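PDB 4RM4: putative cytochrome P450 YjiB from Bacillus subtilis subsp. subtilis, which probably acts as a heme-dependent monooxygenase, using molecular oxygen and an iron centre to oxidise organic substrates. Local coordinates for residues A[273-278]-A[330-335]; A[279-284]-A[317-322]. One frame throughout, in Å; residues are numbered along the deposited sequence.

Interactions 1 and 2 follow one another along helix 272-282, with centres about 11 Å apart, and interaction 2 is nested in the chain loop that interaction 1 closes. They meet at the ExxR motif of this helix: Glu278 belongs to interaction 1, and its partner Arg281 to interaction 2. Arg281 NE lies 3.3 Å from Arg334 NE, two like charges brought close beside the shared carboxylate. Phe330 also packs across the junction, its CD1 3.8 Å from Phe282 CB. The Glu278 side chain stands about 13 Å from the heme, whereas that of Leu280 touches it and lies about 8 Å from the side chain of Cys349, the probable axial ligand.

Interaction 1 of 2, residues A[273-278]-A[330-335]; sequences PQAVEE and FDIRRH
Glu278 reaches from helix 272-282 against the turn of residues 331-334, where its carboxylate meets the guanidinium of Arg334 edge to edge, nearly coplanar, the two planes 26° apart. OE2 does the work. Arg334 NE donates to Glu278 OE2 over 2.8 Å on its syn side, making a salt bridge, while the backbone N of Asp331 donates to the same OE2 on its anti side at 2.9 Å. Both bonds are close to straight. The carboxylate gets there because CG lies anti to the backbone N (chi1 -175°) and the chain then bends at chi2 (64°), turning the acid in toward Arg334.

Nearer the helix backbone, the aliphatic part of Glu278 runs past the Phe330 ring in the opposite direction, its CG 3.5 Å from Phe330 CD1. One helical turn back, Ala275 CB packs on Ile332 CG2 at 3.7 Å, and Gln274 CB lies 3.3 Å from the carbonyl O of Ile332. A water bridges the two backbones, donating to Gln274 O and to Arg334 O. The turn itself is type I, closed from Arg334 N to Asp331 O, with an Asx turn in which Asp331 OD1 accepts from Arg333 N.

Arg334 is the meander arginine that completes the Glu-Arg-Arg triad of the P450 family with Glu278 and Arg281 of the K helix. Arg281 NH1 makes a further salt bridge to Glu278 OE2, and Asn337 ND2 donates to OE1. With two arginines and a backbone N-H converging on one buried carboxylate oxygen, Glu278 is likely to stay ionised, and its negative charge probably offsets the repulsion between the two guanidinium groups.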
loop_
_atom_site.group_PDB
_atom_site.type_symbol
_atom_site.label_atom_id
_atom_site.label_comp_id
_atom_site.label_asym_id
_atom_site.label_seq_id
_atom_site.Cartn_x
_atom_site.Cartn_y
_atom_site.Cartn_z
ATOM N N PRO A 273 9.496 14.555 3.771
ATOM C CA PRO A 273 9.309 13.306 4.530
ATOM C C PRO A 273 8.154 13.407 5.538
ATOM O O PRO A 273 7.352 12.491 5.669
ATOM C CB PRO A 273 10.645 13.143 5.273
ATOM C CG PRO A 273 11.642 13.823 4.392
ATOM C CD PRO A 273 10.900 15.012 3.797
ATOM N N GLN A 274 8.079 14.522 6.249
ATOM C CA GLN A 274 7.020 14.714 7.222
ATOM C C GLN A 274 5.653 14.850 6.557
ATOM O O GLN A 274 4.634 14.447 7.113
ATOM C CB GLN A 274 7.342 15.935 8.091
ATOM C CG GLN A 274 8.730 15.857 8.738
ATOM C CD GLN A 274 9.802 16.685 8.012
ATOM O OE1 GLN A 274 10.142 16.427 6.850
ATOM N NE2 GLN A 274 10.340 17.690 8.708
ATOM N N ALA A 275 5.631 15.433 5.365
ATOM C CA ALA A 275 4.384 15.604 4.631
ATOM C C ALA A 275 3.885 14.234 4.183
ATOM O O ALA A 275 2.681 13.956 4.180
ATOM C CB ALA A 275 4.599 16.508 3.424
ATOM N N VAL A 276 4.821 13.372 3.807
ATOM C CA VAL A 276 4.453 12.012 3.428
ATOM C C VAL A 276 3.820 11.260 4.612
ATOM O O VAL A 276 2.809 10.576 4.451
ATOM C CB VAL A 276 5.661 11.255 2.820
ATOM C CG1 VAL A 276 5.407 9.747 2.785
ATOM C CG2 VAL A 276 5.941 11.798 1.425
ATOM N N GLU A 277 4.370 11.423 5.813
ATOM C CA GLU A 277 3.776 10.759 6.964
ATOM C C GLU A 277 2.363 11.280 7.188
ATOM O O GLU A 277 1.461 10.515 7.505
ATOM C CB GLU A 277 4.659 10.885 8.211
ATOM C CG GLU A 277 6.049 10.243 8.013
ATOM C CD GLU A 277 5.968 8.777 7.632
ATOM O OE1 GLU A 277 5.313 8.010 8.366
ATOM O OE2 GLU A 277 6.583 8.391 6.609
ATOM N N GLU A 278 2.153 12.580 6.993
ATOM C CA GLU A 278 0.804 13.121 7.190
ATOM C C GLU A 278 -0.170 12.628 6.106
ATOM O O GLU A 278 -1.356 12.422 6.372
ATOM C CB GLU A 278 0.835 14.647 7.258
ATOM C CG GLU A 278 -0.490 15.303 7.574
ATOM C CD GLU A 278 -1.029 14.969 8.953
ATOM O OE1 GLU A 278 -0.662 13.906 9.519
ATOM O OE2 GLU A 278 -1.852 15.772 9.475
ATOM N N PHE A 330 -5.035 18.500 7.848
ATOM C CA PHE A 330 -3.865 17.988 7.146
ATOM C C PHE A 330 -2.691 18.921 7.422
ATOM O O PHE A 330 -2.570 19.997 6.835
ATOM C CB PHE A 330 -4.154 17.859 5.645
ATOM C CG PHE A 330 -2.984 17.362 4.828
ATOM C CD1 PHE A 330 -2.585 16.031 4.883
ATOM C CD2 PHE A 330 -2.295 18.228 3.982
ATOM C CE1 PHE A 330 -1.511 15.582 4.121
ATOM C CE2 PHE A 330 -1.225 17.796 3.235
ATOM C CZ PHE A 330 -0.830 16.454 3.299
ATOM N N ASP A 331 -1.842 18.489 8.346
ATOM C CA ASP A 331 -0.750 19.287 8.892
ATOM C C ASP A 331 0.573 18.609 8.546
ATOM O O ASP A 331 1.000 17.662 9.223
ATOM C CB ASP A 331 -0.914 19.365 10.417
ATOM C CG ASP A 331 0.157 20.196 11.092
ATOM O OD1 ASP A 331 1.082 20.668 10.406
ATOM O OD2 ASP A 331 0.074 20.365 12.333
ATOM N N ILE A 332 1.225 19.082 7.489
ATOM C CA ILE A 332 2.483 18.471 7.059
ATOM C C ILE A 332 3.591 18.540 8.109
ATOM O O ILE A 332 4.632 17.888 7.964
ATOM C CB ILE A 332 3.026 19.102 5.760
ATOM C CG1 ILE A 332 3.327 20.584 5.983
ATOM C CG2 ILE A 332 2.045 18.916 4.607
ATOM C CD1 ILE A 332 4.131 21.196 4.866
ATOM N N ARG A 333 3.377 19.323 9.159
ATOM C CA ARG A 333 4.363 19.430 10.226
ATOM C C ARG A 333 4.028 18.572 11.449
ATOM O O ARG A 333 4.755 18.582 12.449
ATOM C CB ARG A 333 4.540 20.894 10.643
ATOM C CG ARG A 333 5.127 21.758 9.553
ATOM C CD ARG A 333 5.215 23.215 9.981
ATOM N NE ARG A 333 5.559 24.066 8.843
ATOM C CZ ARG A 333 4.674 24.489 7.946
ATOM N NH1 ARG A 333 3.400 24.134 8.061
ATOM N NH2 ARG A 333 5.068 25.247 6.927
ATOM N N ARG A 334 2.931 17.828 11.378
ATOM C CA ARG A 334 2.520 17.017 12.520
ATOM C C ARG A 334 3.652 16.118 13.012
ATOM O O ARG A 334 4.151 15.265 12.275
ATOM C CB ARG A 334 1.281 16.199 12.167
ATOM C CG ARG A 334 0.721 15.365 13.309
ATOM C CD ARG A 334 -0.474 14.566 12.805
ATOM N NE ARG A 334 -1.517 15.438 12.273
ATOM C CZ ARG A 334 -2.464 15.990 13.028
ATOM N NH1 ARG A 334 -2.476 15.755 14.336
ATOM N NH2 ARG A 334 -3.402 16.763 12.485
ATOM N N HIS A 335 4.057 16.314 14.267
ATOM C CA HIS A 335 5.132 15.518 14.854
ATOM C C HIS A 335 5.017 15.454 16.378
ATOM O O HIS A 335 4.885 16.490 17.031
ATOM C CB HIS A 335 6.499 16.086 14.453
ATOM C CG HIS A 335 7.601 15.071 14.482
ATOM N ND1 HIS A 335 8.684 15.165 15.330
ATOM C CD2 HIS A 335 7.779 13.930 13.773
ATOM C CE1 HIS A 335 9.483 14.129 15.140
ATOM N NE2 HIS A 335 8.957 13.366 14.198
HETATM O O HOH W 1 3.881 13.995 9.873
#

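Interaction 2 of 2, residues A[279-284]-A[317-322]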
loop_
_atom_site.group_PDB
_atom_site.type_symbol
_atom_site.label_atom_id
_atom_site.label_comp_id
_atom_site.label_asym_id
_atom_site.label_seq_id
_atom_site.Cartn_x
_atom_site.Cartn_y
_atom_site.Cartn_z
ATOM N N ALA A 279 0.331 12.400 4.896
ATOM C CA ALA A 279 -0.524 11.854 3.849
ATOM C C ALA A 279 -0.909 10.413 4.194
ATOM O O ALA A 279 -2.049 9.989 3.976
ATOM C CB ALA A 279 0.161 11.936 2.488
ATOM N N LEU A 280 0.040 9.662 4.740
ATOM C CA LEU A 280 -0.253 8.306 5.220
ATOM C C LEU A 280 -1.306 8.338 6.316
ATOM O O LEU A 280 -2.218 7.518 6.325
ATOM C CB LEU A 280 1.009 7.615 5.730
ATOM C CG LEU A 280 1.918 7.132 4.581
ATOM C CD1 LEU A 280 3.373 7.065 5.020
ATOM C CD2 LEU A 280 1.443 5.810 4.001
ATOM N N ARG A 281 -1.175 9.278 7.248
ATOM C CA ARG A 281 -2.160 9.367 8.317
ATOM C C ARG A 281 -3.518 9.759 7.757
ATOM O O ARG A 281 -4.545 9.148 8.077
ATOM C CB ARG A 281 -1.759 10.383 9.399
ATOM C CG ARG A 281 -2.776 10.338 10.562
ATOM C CD ARG A 281 -2.682 11.542 11.506
ATOM N NE ARG A 281 -2.992 12.807 10.842
ATOM C CZ ARG A 281 -4.203 13.363 10.787
ATOM N NH1 ARG A 281 -4.369 14.538 10.188
ATOM N NH2 ARG A 281 -5.241 12.775 11.362
ATOM N N PHE A 282 -3.511 10.773 6.906
ATOM C CA PHE A 282 -4.753 11.446 6.504
ATOM C C PHE A 282 -5.567 10.654 5.483
ATOM O O PHE A 282 -6.799 10.665 5.539
ATOM C CB PHE A 282 -4.432 12.832 5.944
ATOM C CG PHE A 282 -5.582 13.805 6.007
ATOM C CD1 PHE A 282 -6.150 14.158 7.217
ATOM C CD2 PHE A 282 -6.066 14.393 4.851
ATOM C CE1 PHE A 282 -7.197 15.079 7.265
ATOM C CE2 PHE A 282 -7.106 15.316 4.896
ATOM C CZ PHE A 282 -7.672 15.648 6.100
ATOM N N ARG A 283 -4.879 9.986 4.556
ATOM C CA ARG A 283 -5.529 9.239 3.477
ATOM C C ARG A 283 -4.826 7.914 3.157
ATOM O O ARG A 283 -4.351 7.693 2.043
ATOM C CB ARG A 283 -5.669 10.101 2.210
ATOM C CG ARG A 283 -6.810 11.136 2.305
ATOM C CD ARG A 283 -7.001 11.946 1.010
ATOM N NE ARG A 283 -8.277 12.679 1.004
ATOM C CZ ARG A 283 -8.399 13.997 1.168
ATOM N NH1 ARG A 283 -7.327 14.757 1.349
ATOM N NH2 ARG A 283 -9.608 14.561 1.151
ATOM N N ALA A 284 -4.784 7.046 4.164
ATOM C CA ALA A 284 -4.150 5.733 4.055
ATOM C C ALA A 284 -4.771 4.988 2.885
ATOM O O ALA A 284 -5.983 4.948 2.768
ATOM C CB ALA A 284 -4.367 4.953 5.358
ATOM N N ALA A 317 -8.710 4.773 12.644
ATOM C CA ALA A 317 -7.735 4.957 13.720
ATOM C C ALA A 317 -6.912 6.228 13.530
ATOM O O ALA A 317 -6.638 6.972 14.479
ATOM C CB ALA A 317 -6.820 3.752 13.797
ATOM N N ASN A 318 -6.548 6.475 12.286
ATOM C CA ASN A 318 -5.656 7.558 11.924
ATOM C C ASN A 318 -6.335 8.934 12.047
ATOM O O ASN A 318 -5.660 9.964 11.966
ATOM C CB ASN A 318 -5.152 7.350 10.486
ATOM C CG ASN A 318 -4.004 6.339 10.386
ATOM O OD1 ASN A 318 -3.526 5.790 11.390
ATOM N ND2 ASN A 318 -3.564 6.089 9.156
ATOM N N ARG A 319 -7.656 8.936 12.242
ATOM C CA ARG A 319 -8.436 10.170 12.415
ATOM C C ARG A 319 -8.983 10.320 13.833
ATOM O O ARG A 319 -9.771 11.235 14.114
ATOM C CB ARG A 319 -9.631 10.205 11.448
ATOM C CG ARG A 319 -9.305 10.106 9.967
ATOM C CD ARG A 319 -8.500 11.311 9.548
ATOM N NE ARG A 319 -8.430 11.533 8.103
ATOM C CZ ARG A 319 -9.179 12.397 7.422
ATOM N NH1 ARG A 319 -10.117 13.120 8.042
ATOM N NH2 ARG A 319 -8.990 12.539 6.114
ATOM N N ASP A 320 -8.601 9.403 14.712
ATOM C CA ASP A 320 -9.175 9.322 16.047
ATOM C C ASP A 320 -8.701 10.462 16.947
ATOM O O ASP A 320 -7.513 10.596 17.221
ATOM C CB ASP A 320 -8.857 7.965 16.673
ATOM C CG ASP A 320 -9.546 7.760 18.001
ATOM O OD1 ASP A 320 -10.123 8.746 18.536
ATOM O OD2 ASP A 320 -9.504 6.619 18.509
ATOM N N GLU A 321 -9.657 11.282 17.375
ATOM C CA GLU A 321 -9.409 12.437 18.225
ATOM C C GLU A 321 -8.722 12.075 19.548
ATOM O O GLU A 321 -8.055 12.912 20.157
ATOM C CB GLU A 321 -10.747 13.145 18.511
ATOM C CG GLU A 321 -11.535 13.580 17.247
ATOM C CD GLU A 321 -12.335 12.455 16.532
ATOM O OE1 GLU A 321 -12.194 11.254 16.851
ATOM O OE2 GLU A 321 -13.128 12.796 15.629
ATOM N N ALA A 322 -8.901 10.836 19.999
ATOM C CA ALA A 322 -8.324 10.398 21.265
ATOM C C ALA A 322 -6.815 10.209 21.185
ATOM O O ALA A 322 -6.135 10.148 22.211
ATOM C CB ALA A 322 -8.993 9.123 21.744
#
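Arg319 starts with CG anti to its carbonyl carbon, bends at chi2 (-64°) and then runs out extended through chi3, a course that lays its guanidinium on the ring of Phe282, whose own CG is anti to the backbone N. The two flat groups are stacked with their planes only 5° apart and their centres 3.7 Å from each other, in a cation-pi arrangement. NH2 of Arg319 is the nitrogen that sits over the middle of the ring. Along its edge the same guanidinium grips Phe282 O side-on: Arg319 NH2 to Phe282 O is 2.9 Å and Arg319 NE to the same oxygen 3.2 Å, with that oxygen in the guanidinium plane. One arginine thus holds both the ring and the carbonyl of a single residue.

This is the end of the K helix of the P450 fold, just beyond the ExxR glutamate and including its arginine, Arg281. A positive group at the carbonyl end of a helix would probably be favoured by the helix dipole. Replacing Arg319 with an alanine would probably strip Phe282 O of both these donors and leave one face of the ring without its stacking partner.

Beside this pair, Arg281 and Asn318 slide past each other in opposite directions, Arg281 CG 3.8 Å from Asn318 CB. The Arg281 chain bends at chi3, and its NH2 donates in the carbonyl plane to Asn318 O at 2.9 Å; Pro327 O is a second acceptor for it. In return Asn318 ND2 gives a weak bond of 3.4 Å to Arg281 O, while OD1 accepts from Ile340 N. Phe27 makes another cation-pi contact with Arg319, and Phe324 one with Arg281.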